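Putative Nitroreductase (PDB 3EO7) binds flavin mononucleotide and probably works as a flavin-dependent oxidoreductase of the nitroreductase type. Local coordinates at residues Tyr273-Thr278 and Val452-His457; Glu15-Asp20 and Ala181-Cys186. All coordinates share one frame; numbering follows the deposited sequence.

Contact 1: residues Tyr273-Thr278 and Val452-His457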
ATOM      1  N   TYR A 273      19.777   7.014   4.952  1.00 15.83           N
ATOM      2  CA  TYR A 273      19.896   7.431   6.330  1.00 16.74           C
ATOM      3  C   TYR A 273      18.553   7.169   7.038  1.00 17.75           C
ATOM      4  O   TYR A 273      18.491   6.526   8.099  1.00 14.87           O
ATOM      5  CB  TYR A 273      20.299   8.905   6.441  1.00 16.06           C
ATOM      6  CG  TYR A 273      20.457   9.334   7.892  1.00 13.58           C
ATOM      7  CD1 TYR A 273      19.369   9.789   8.626  1.00 15.90           C
ATOM      8  CD2 TYR A 273      21.698   9.287   8.520  1.00 16.03           C
ATOM      9  CE1 TYR A 273      19.499  10.141   9.947  1.00 13.70           C
ATOM     10  CE2 TYR A 273      21.833   9.668   9.831  1.00 13.16           C
ATOM     11  CZ  TYR A 273      20.707  10.068  10.564  1.00 16.52           C
ATOM     12  OH  TYR A 273      20.834  10.459  11.882  1.00 16.72           O
ATOM     13  N   PHE A 274      17.460   7.635   6.432  1.00 14.17           N
ATOM     14  CA  PHE A 274      16.157   7.508   7.074  1.00 14.42           C
ATOM     15  C   PHE A 274      15.737   6.041   7.283  1.00 14.59           C
ATOM     16  O   PHE A 274      15.276   5.678   8.383  1.00 15.09           O
ATOM     17  CB  PHE A 274      15.115   8.288   6.294  1.00 17.48           C
ATOM     18  CG  PHE A 274      13.782   8.355   6.964  1.00 15.21           C
ATOM     19  CD1 PHE A 274      13.658   8.757   8.281  1.00 16.51           C
ATOM     20  CD2 PHE A 274      12.630   8.092   6.243  1.00 18.76           C
ATOM     21  CE1 PHE A 274      12.395   8.834   8.895  1.00 15.98           C
ATOM     22  CE2 PHE A 274      11.370   8.204   6.845  1.00 19.76           C
ATOM     23  CZ  PHE A 274      11.264   8.547   8.179  1.00 17.28           C
ATOM     24  N   HIS A 275      15.977   5.207   6.291  1.00 15.75           N
ATOM     25  CA  HIS A 275      15.619   3.795   6.425  1.00 16.46           C
ATOM     26  C   HIS A 275      16.426   3.141   7.547  1.00 16.61           C
ATOM     27  O   HIS A 275      15.881   2.403   8.355  1.00 15.56           O
ATOM     28  CB  HIS A 275      15.818   3.002   5.138  1.00 16.45           C
ATOM     29  CG  HIS A 275      15.335   1.601   5.256  1.00 17.05           C
ATOM     30  ND1 HIS A 275      13.990   1.283   5.245  1.00 16.13           N
ATOM     31  CD2 HIS A 275      16.001   0.445   5.504  1.00 18.89           C
ATOM     32  CE1 HIS A 275      13.858  -0.017   5.470  1.00 17.05           C
ATOM     33  NE2 HIS A 275      15.063  -0.551   5.597  1.00 14.96           N
ATOM     34  N   HIS A 276      17.720   3.446   7.624  1.00 16.23           N
ATOM     35  CA  HIS A 276      18.546   2.866   8.662  1.00 15.72           C
ATOM     36  C   HIS A 276      18.376   3.505  10.031  1.00 16.52           C
ATOM     37  O   HIS A 276      18.888   2.981  11.015  1.00 17.55           O
ATOM     38  CB  HIS A 276      20.006   2.880   8.248  1.00 14.63           C
ATOM     39  CG  HIS A 276      20.319   1.849   7.216  1.00 14.92           C
ATOM     40  ND1 HIS A 276      21.061   0.714   7.502  1.00 17.82           N
ATOM     41  CD2 HIS A 276      19.941   1.742   5.920  1.00 16.51           C
ATOM     42  CE1 HIS A 276      21.160  -0.022   6.405  1.00 16.26           C
ATOM     43  NE2 HIS A 276      20.468   0.563   5.436  1.00 15.81           N
ATOM     44  N   HIS A 277      17.631   4.612  10.088  1.00 15.15           N
ATOM     45  CA  HIS A 277      17.345   5.273  11.342  1.00 16.50           C
ATOM     46  C   HIS A 277      15.859   5.168  11.737  1.00 18.61           C
ATOM     47  O   HIS A 277      15.343   5.982  12.507  1.00 18.92           O
ATOM     48  CB  HIS A 277      17.838   6.708  11.318  1.00 16.51           C
ATOM     49  CG  HIS A 277      19.328   6.820  11.359  1.00 13.12           C
ATOM     50  ND1 HIS A 277      20.118   6.503  10.272  1.00 15.99           N
ATOM     51  CD2 HIS A 277      20.172   7.191  12.350  1.00 16.46           C
ATOM     52  CE1 HIS A 277      21.386   6.671  10.594  1.00 16.07           C
ATOM     53  NE2 HIS A 277      21.451   7.106  11.841  1.00 12.88           N
ATOM     54  N   THR A 278      15.176   4.177  11.162  1.00 17.40           N
ATOM     55  CA  THR A 278      13.816   3.844  11.547  1.00 18.34           C
ATOM     56  C   THR A 278      13.748   2.360  11.890  1.00 16.25           C
ATOM     57  O   THR A 278      12.670   1.758  11.951  1.00 17.13           O
ATOM     58  CB  THR A 278      12.770   4.176  10.477  1.00 17.08           C
ATOM     59  OG1 THR A 278      13.179   3.698   9.192  1.00 17.50           O
ATOM     60  CG2 THR A 278      12.530   5.706  10.427  1.00 16.10           C
ATOM     61  N   VAL A 452       7.004   5.162  12.270  1.00 16.46           N
ATOM     62  CA  VAL A 452       5.592   5.344  11.934  1.00 15.82           C
ATOM     63  C   VAL A 452       5.440   5.868  10.504  1.00 15.96           C
ATOM     64  O   VAL A 452       4.430   5.601   9.849  1.00 16.03           O
ATOM     65  CB  VAL A 452       4.846   6.306  12.909  1.00 13.96           C
ATOM     66  CG1 VAL A 452       5.192   7.799  12.622  1.00 14.38           C
ATOM     67  CG2 VAL A 452       3.287   6.029  12.843  1.00 15.44           C
ATOM     68  N   TYR A 453       6.460   6.563   9.995  1.00 14.92           N
ATOM     69  CA  TYR A 453       6.413   7.088   8.644  1.00 14.64           C
ATOM     70  C   TYR A 453       6.152   5.974   7.641  1.00 13.47           C
ATOM     71  O   TYR A 453       5.373   6.159   6.680  1.00 16.03           O
ATOM     72  CB  TYR A 453       7.718   7.827   8.313  1.00 16.49           C
ATOM     73  CG  TYR A 453       7.569   8.823   7.181  1.00 11.59           C
ATOM     74  CD1 TYR A 453       7.132  10.107   7.419  1.00 16.52           C
ATOM     75  CD2 TYR A 453       7.883   8.467   5.886  1.00 15.33           C
ATOM     76  CE1 TYR A 453       7.008  11.050   6.392  1.00 18.00           C
ATOM     77  CE2 TYR A 453       7.805   9.388   4.862  1.00 15.62           C
ATOM     78  CZ  TYR A 453       7.331  10.680   5.127  1.00 17.86           C
ATOM     79  OH  TYR A 453       7.250  11.573   4.108  1.00 16.00           O
ATOM     80  N   ARG A 454       6.836   4.834   7.821  1.00 17.25           N
ATOM     81  CA  ARG A 454       6.606   3.667   6.970  1.00 17.33           C
ATOM     82  C   ARG A 454       5.142   3.207   7.067  1.00 16.90           C
ATOM     83  O   ARG A 454       4.488   2.960   6.082  1.00 15.40           O
ATOM     84  CB  ARG A 454       7.447   2.480   7.445  1.00 16.90           C
ATOM     85  CG  ARG A 454       8.912   2.699   7.467  1.00 19.11           C
ATOM     86  CD  ARG A 454       9.556   1.340   7.819  1.00 20.30           C
ATOM     87  NE  ARG A 454      10.955   1.486   8.119  1.00 20.93           N
ATOM     88  CZ  ARG A 454      11.766   0.470   8.447  1.00 19.81           C
ATOM     89  NH1 ARG A 454      11.290  -0.768   8.505  1.00 18.35           N
ATOM     90  NH2 ARG A 454      13.036   0.712   8.699  1.00 18.47           N
ATOM     91  N   TYR A 455       4.670   3.110   8.303  1.00 15.45           N
ATOM     92  CA  TYR A 455       3.339   2.586   8.601  1.00 15.76           C
ATOM     93  C   TYR A 455       2.261   3.434   7.966  1.00 16.22           C
ATOM     94  O   TYR A 455       1.296   2.917   7.396  1.00 15.70           O
ATOM     95  CB  TYR A 455       3.085   2.502  10.094  1.00 16.24           C
ATOM     96  CG  TYR A 455       4.040   1.633  10.918  1.00 13.89           C
ATOM     97  CD1 TYR A 455       4.678   0.517  10.377  1.00 17.04           C
ATOM     98  CD2 TYR A 455       4.201   1.867  12.281  1.00 17.26           C
ATOM     99  CE1 TYR A 455       5.466  -0.274  11.145  1.00 14.66           C
ATOM    100  CE2 TYR A 455       5.015   1.065  13.085  1.00 16.80           C
ATOM    101  CZ  TYR A 455       5.658  -0.024  12.501  1.00 14.70           C
ATOM    102  OH  TYR A 455       6.460  -0.871  13.254  1.00 15.74           O
ATOM    103  N   LEU A 456       2.419   4.739   8.071  1.00 16.64           N
ATOM    104  CA  LEU A 456       1.423   5.665   7.532  1.00 15.15           C
ATOM    105  C   LEU A 456       1.263   5.515   6.018  1.00 16.70           C
ATOM    106  O   LEU A 456       0.128   5.478   5.490  1.00 16.32           O
ATOM    107  CB  LEU A 456       1.814   7.128   7.837  1.00 15.40           C
ATOM    108  CG  LEU A 456       1.807   7.578   9.282  1.00 16.61           C
ATOM    109  CD1 LEU A 456       2.425   8.977   9.487  1.00 16.44           C
ATOM    110  CD2 LEU A 456       0.350   7.484   9.838  1.00 19.26           C
ATOM    111  N   HIS A 457       2.395   5.480   5.321  1.00 15.40           N
ATOM    112  CA  HIS A 457       2.405   5.440   3.866  1.00 15.63           C
ATOM    113  C   HIS A 457       1.925   4.072   3.387  1.00 16.69           C
ATOM    114  O   HIS A 457       1.140   3.999   2.445  1.00 17.08           O
ATOM    115  CB  HIS A 457       3.789   5.836   3.327  1.00 14.17           C
ATOM    116  CG  HIS A 457       4.034   7.307   3.378  1.00 17.49           C
ATOM    117  ND1 HIS A 457       4.417   7.964   4.536  1.00 14.86           N
ATOM    118  CD2 HIS A 457       3.913   8.261   2.426  1.00 17.52           C
ATOM    119  CE1 HIS A 457       4.540   9.254   4.279  1.00 18.52           C
ATOM    120  NE2 HIS A 457       4.222   9.467   3.018  1.00 16.36           N
TER
HETATM  121  O   HOH W   1      15.772  -0.333   8.861  1.00 21.32           O
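R454 reaches out from the first turns of helix 452-473 to the C-terminal end of helix 270-276, where H275 and T278 receive its guanidinium. The bond to CB sets off to the side of 273-278, and only the far end of the chain closes on it. With CG anti to the carbonyl carbon (chi1 -59°) and the chain extended as far as NE, CG and CD run past Y182 before the polar end arrives. NE gives a weak bond to T278 OG1. NH2 makes a better one to the same oxygen, 3.0 Å from R454 NH2 to T278 OG1, though tilted out of the guanidinium plane. R454 NH2 also reaches H275 O weakly, at 3.3 Å, and a water bridges the same two atoms. The remaining tip, NH1, forms a salt bridge with D215.

H275 lies across the arginine chain with its ring only 10° from the guanidinium plane. H275 CE1 comes 3.4 Å from R454 NH2 over one guanidinium face, while T278 O sits over the other. Next door the contact is aromatic: F274 points its edge at the face of Y453 in an offset edge-to-face pair, centroids 5.4 Å apart, and F274 CZ lies 3.6 Å from Y453 CB. A buried arginine thus hydrogen-bonds a helix end, weakly at H275 O and more firmly at the T278 hydroxyl just beyond, in a nitroreductase-type fold.

Contact 2: residues Glu15-Asp20 and Ala181-Cys186; sequences ERTKYD and AYRRIC
The contact lies beside the flavin pocket, in a nitroreductase-type fold: T17 and Y19, where the chain leaves helix 9-16, meet R183 and R184 on the first turns of helix 181-202, the side chain of R184 about 5 Å from the bound flavin mononucleotide, nearest atoms. The central bond runs from R183 NE to T17 OG1, 2.9 Å long, fairly straight at 152° and close to the guanidinium plane. T17 OG1 also bonds to Y13 O, so the hydroxyl ties the end of its own helix to the arginine. A carbonyl lies over the same guanidinium: T17 O is above one face of R183, and a water sits over that face too. That water donates to T17 O and accepts from R184 NH1, both at 2.9 Å, and so links the T17 carbonyl to R184, beside R183. The other ends of R183 are taken as well, NH1 by a salt bridge to D486 and NH2 by H14 O.

R184 bends at its second torsion (chi2 -61°), which turns its head toward Y19. There R184 NH2 comes to the ring edge, 3.4 Å from Y19 CE2, the two planes standing 57° apart. A second water spans the pair, 2.8 Å from R184 NH2 and 2.9 Å from Y19 OH. K18 lays its CG 3.7 Å from R183 NH2, but its ammonium turns off to salt bridges with E15 and D487; these acids probably ease the nearness of the two cations.

Around the contact, A181 packs on helix 170-177, R183 and C186 face helix 452-473, and A181 and Y182 touch L271 of helix 270-276.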
ATOM      1  N   GLU A  15       9.620  17.134   5.599  1.00 15.68           N
ATOM      2  CA  GLU A  15       9.826  18.508   5.187  1.00 17.44           C
ATOM      3  C   GLU A  15      10.738  18.581   3.957  1.00 17.76           C
ATOM      4  O   GLU A  15      10.447  19.292   2.980  1.00 16.62           O
ATOM      5  CB  GLU A  15      10.428  19.302   6.351  1.00 19.90           C
ATOM      6  CG  GLU A  15      10.565  20.796   6.049  1.00 30.74           C
ATOM      7  CD  GLU A  15       9.203  21.502   5.788  1.00 36.51           C
ATOM      8  OE1 GLU A  15       8.172  21.016   6.289  1.00 27.23           O
ATOM      9  OE2 GLU A  15       9.179  22.545   5.089  1.00 42.10           O
ATOM     10  N   ARG A  16      11.832  17.840   3.995  1.00 16.33           N
ATOM     11  CA  ARG A  16      12.786  17.815   2.885  1.00 17.48           C
ATOM     12  C   ARG A  16      12.305  17.215   1.569  1.00 18.55           C
ATOM     13  O   ARG A  16      12.926  17.442   0.507  1.00 18.36           O
ATOM     14  CB  ARG A  16      14.094  17.140   3.337  1.00 18.16           C
ATOM     15  CG  ARG A  16      14.805  18.141   4.244  1.00 24.72           C
ATOM     16  CD  ARG A  16      16.152  17.911   4.516  1.00 29.90           C
ATOM     17  NE  ARG A  16      17.010  17.609   3.367  1.00 20.15           N
ATOM     18  CZ  ARG A  16      18.166  16.998   3.570  1.00 22.30           C
ATOM     19  NH1 ARG A  16      18.520  16.722   4.810  1.00 23.71           N
ATOM     20  NH2 ARG A  16      18.952  16.648   2.573  1.00 18.77           N
ATOM     21  N   THR A  17      11.196  16.519   1.609  1.00 14.72           N
ATOM     22  CA  THR A  17      10.684  15.815   0.435  1.00 16.51           C
ATOM     23  C   THR A  17       9.374  16.378  -0.122  1.00 16.82           C
ATOM     24  O   THR A  17       8.792  15.828  -1.051  1.00 17.66           O
ATOM     25  CB  THR A  17      10.563  14.307   0.718  1.00 16.68           C
ATOM     26  OG1 THR A  17       9.799  14.068   1.906  1.00 17.08           O
ATOM     27  CG2 THR A  17      11.976  13.698   0.881  1.00 16.01           C
ATOM     28  N   LYS A  18       8.934  17.486   0.457  1.00 18.21           N
ATOM     29  CA  LYS A  18       7.740  18.181  -0.030  1.00 17.18           C
ATOM     30  C   LYS A  18       8.092  18.790  -1.381  1.00 16.71           C
ATOM     31  O   LYS A  18       9.272  18.968  -1.697  1.00 17.27           O
ATOM     32  CB  LYS A  18       7.409  19.338   0.918  1.00 16.98           C
ATOM     33  CG  LYS A  18       6.996  18.918   2.327  1.00 16.21           C
ATOM     34  CD  LYS A  18       6.546  20.057   3.196  1.00 19.90           C
ATOM     35  CE  LYS A  18       5.952  19.553   4.502  1.00 18.66           C
ATOM     36  NZ  LYS A  18       5.624  20.674   5.477  1.00 19.11           N
ATOM     37  N   TYR A  19       7.071  19.157  -2.155  1.00 16.20           N
ATOM     38  CA  TYR A  19       7.274  20.003  -3.328  1.00 17.13           C
ATOM     39  C   TYR A  19       6.758  21.373  -2.923  1.00 19.30           C
ATOM     40  O   TYR A  19       5.741  21.476  -2.224  1.00 18.59           O
ATOM     41  CB  TYR A  19       6.499  19.532  -4.537  1.00 16.54           C
ATOM     42  CG  TYR A  19       7.038  18.277  -5.153  1.00 17.27           C
ATOM     43  CD1 TYR A  19       8.093  18.313  -6.065  1.00 22.10           C
ATOM     44  CD2 TYR A  19       6.476  17.052  -4.834  1.00 22.93           C
ATOM     45  CE1 TYR A  19       8.566  17.118  -6.640  1.00 24.13           C
ATOM     46  CE2 TYR A  19       6.950  15.885  -5.393  1.00 24.65           C
ATOM     47  CZ  TYR A  19       7.974  15.925  -6.299  1.00 24.66           C
ATOM     48  OH  TYR A  19       8.393  14.706  -6.794  1.00 31.86           O
ATOM     49  N   ASP A  20       7.492  22.396  -3.345  1.00 20.84           N
ATOM     50  CA  ASP A  20       7.205  23.790  -3.066  1.00 22.99           C
ATOM     51  C   ASP A  20       7.061  24.529  -4.408  1.00 19.43           C
ATOM     52  O   ASP A  20       7.953  24.461  -5.263  1.00 21.15           O
ATOM     53  CB  ASP A  20       8.381  24.339  -2.276  1.00 24.07           C
ATOM     54  CG  ASP A  20       8.321  25.842  -2.040  1.00 33.57           C
ATOM     55  OD1 ASP A  20       7.376  26.541  -2.465  1.00 28.48           O
ATOM     56  OD2 ASP A  20       9.276  26.311  -1.392  1.00 40.38           O
ATOM     57  N   ALA A 181      11.757   9.245  -2.932  1.00 16.11           N
ATOM     58  CA  ALA A 181      11.398   7.863  -3.192  1.00 16.56           C
ATOM     59  C   ALA A 181      10.882   7.115  -1.961  1.00 17.59           C
ATOM     60  O   ALA A 181      10.105   6.193  -2.137  1.00 15.40           O
ATOM     61  CB  ALA A 181      12.562   7.060  -3.819  1.00 16.36           C
ATOM     62  N   TYR A 182      11.331   7.450  -0.752  1.00 15.07           N
ATOM     63  CA  TYR A 182      10.868   6.697   0.413  1.00 13.91           C
ATOM     64  C   TYR A 182       9.350   6.777   0.593  1.00 13.83           C
ATOM     65  O   TYR A 182       8.727   5.752   0.902  1.00 14.78           O
ATOM     66  CB  TYR A 182      11.595   7.085   1.693  1.00 16.82           C
ATOM     67  CG  TYR A 182      11.641   5.979   2.709  1.00 16.42           C
ATOM     68  CD1 TYR A 182      12.433   4.839   2.491  1.00 15.96           C
ATOM     69  CD2 TYR A 182      10.934   6.050   3.913  1.00 15.02           C
ATOM     70  CE1 TYR A 182      12.499   3.821   3.432  1.00 17.00           C
ATOM     71  CE2 TYR A 182      11.037   5.028   4.868  1.00 18.02           C
ATOM     72  CZ  TYR A 182      11.809   3.936   4.630  1.00 16.66           C
ATOM     73  OH  TYR A 182      11.892   2.955   5.586  1.00 16.55           O
ATOM     74  N   ARG A 183       8.739   7.951   0.340  1.00 14.78           N
ATOM     75  CA  ARG A 183       7.284   8.062   0.392  1.00 14.57           C
ATOM     76  C   ARG A 183       6.660   7.119  -0.635  1.00 14.82           C
ATOM     77  O   ARG A 183       5.775   6.327  -0.309  1.00 14.29           O
ATOM     78  CB  ARG A 183       6.827   9.487   0.043  1.00 13.66           C
ATOM     79  CG  ARG A 183       7.292  10.552   1.000  1.00 16.37           C
ATOM     80  CD  ARG A 183       6.883  11.867   0.393  1.00 20.04           C
ATOM     81  NE  ARG A 183       7.181  13.082   1.128  1.00 15.54           N
ATOM     82  CZ  ARG A 183       6.324  14.104   1.236  1.00 15.92           C
ATOM     83  NH1 ARG A 183       5.076  13.999   0.786  1.00 17.82           N
ATOM     84  NH2 ARG A 183       6.694  15.218   1.844  1.00 18.17           N
ATOM     85  N   ARG A 184       7.146   7.205  -1.876  1.00 15.08           N
ATOM     86  CA  ARG A 184       6.586   6.417  -2.977  1.00 14.92           C
ATOM     87  C   ARG A 184       6.754   4.906  -2.750  1.00 16.06           C
ATOM     88  O   ARG A 184       5.835   4.125  -3.017  1.00 15.17           O
ATOM     89  CB  ARG A 184       7.190   6.813  -4.344  1.00 17.16           C
ATOM     90  CG  ARG A 184       7.198   8.307  -4.636  1.00 20.16           C
ATOM     91  CD  ARG A 184       5.830   8.951  -4.663  1.00 18.29           C
ATOM     92  NE  ARG A 184       5.979  10.277  -5.261  1.00 20.16           N
ATOM     93  CZ  ARG A 184       6.408  11.363  -4.627  1.00 20.33           C
ATOM     94  NH1 ARG A 184       6.587  11.390  -3.316  1.00 20.66           N
ATOM     95  NH2 ARG A 184       6.599  12.474  -5.320  1.00 25.73           N
ATOM     96  N   ILE A 185       7.914   4.495  -2.259  1.00 15.21           N
ATOM     97  CA  ILE A 185       8.172   3.099  -1.971  1.00 15.31           C
ATOM     98  C   ILE A 185       7.157   2.553  -0.976  1.00 15.36           C
ATOM     99  O   ILE A 185       6.606   1.464  -1.148  1.00 16.44           O
ATOM    100  CB  ILE A 185       9.593   2.945  -1.374  1.00 14.19           C
ATOM    101  CG1 ILE A 185      10.649   3.071  -2.477  1.00 14.29           C
ATOM    102  CG2 ILE A 185       9.771   1.569  -0.665  1.00 16.62           C
ATOM    103  CD1 ILE A 185      12.087   3.274  -1.958  1.00 16.09           C
ATOM    104  N   CYS A 186       6.911   3.304   0.093  1.00 16.13           N
ATOM    105  CA  CYS A 186       5.977   2.831   1.119  1.00 14.09           C
ATOM    106  C   CYS A 186       4.536   2.800   0.608  1.00 15.48           C
ATOM    107  O   CYS A 186       3.799   1.869   0.916  1.00 16.00           O
ATOM    108  CB  CYS A 186       6.127   3.647   2.377  1.00 15.23           C
ATOM    109  SG  CYS A 186       7.756   3.343   3.214  1.00 17.31           S
TER
HETATM  110  O   HOH W   2       6.863  14.128  -2.333  1.00 15.48           O
HETATM  111  O   HOH W   3       6.344  13.022  -8.083  1.00 39.47           O

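The two contacts sit side by side, their centres 11 Å apart, and meet through helix 181-202, whose first turns adjoin helix 452-473. Y182 is the main connection: its OH lies 2.7 Å from H275 ND1, a probable hydrogen bond, and packs 3.1 Å from R454 NE. Y453 OH also touches R183 CG at 3.3 Å, and H457 CB touches C186 CB at the same distance. Contact 2 is nearer the flavin through R184, whereas the Y453 side chain of contact 1 stays about 12 Å away, nearest atoms. Because the two helices belong to two successive nitroreductase-like regions of the chain, the pairing is consistent with a tandem arrangement resembling the family's usual dimer.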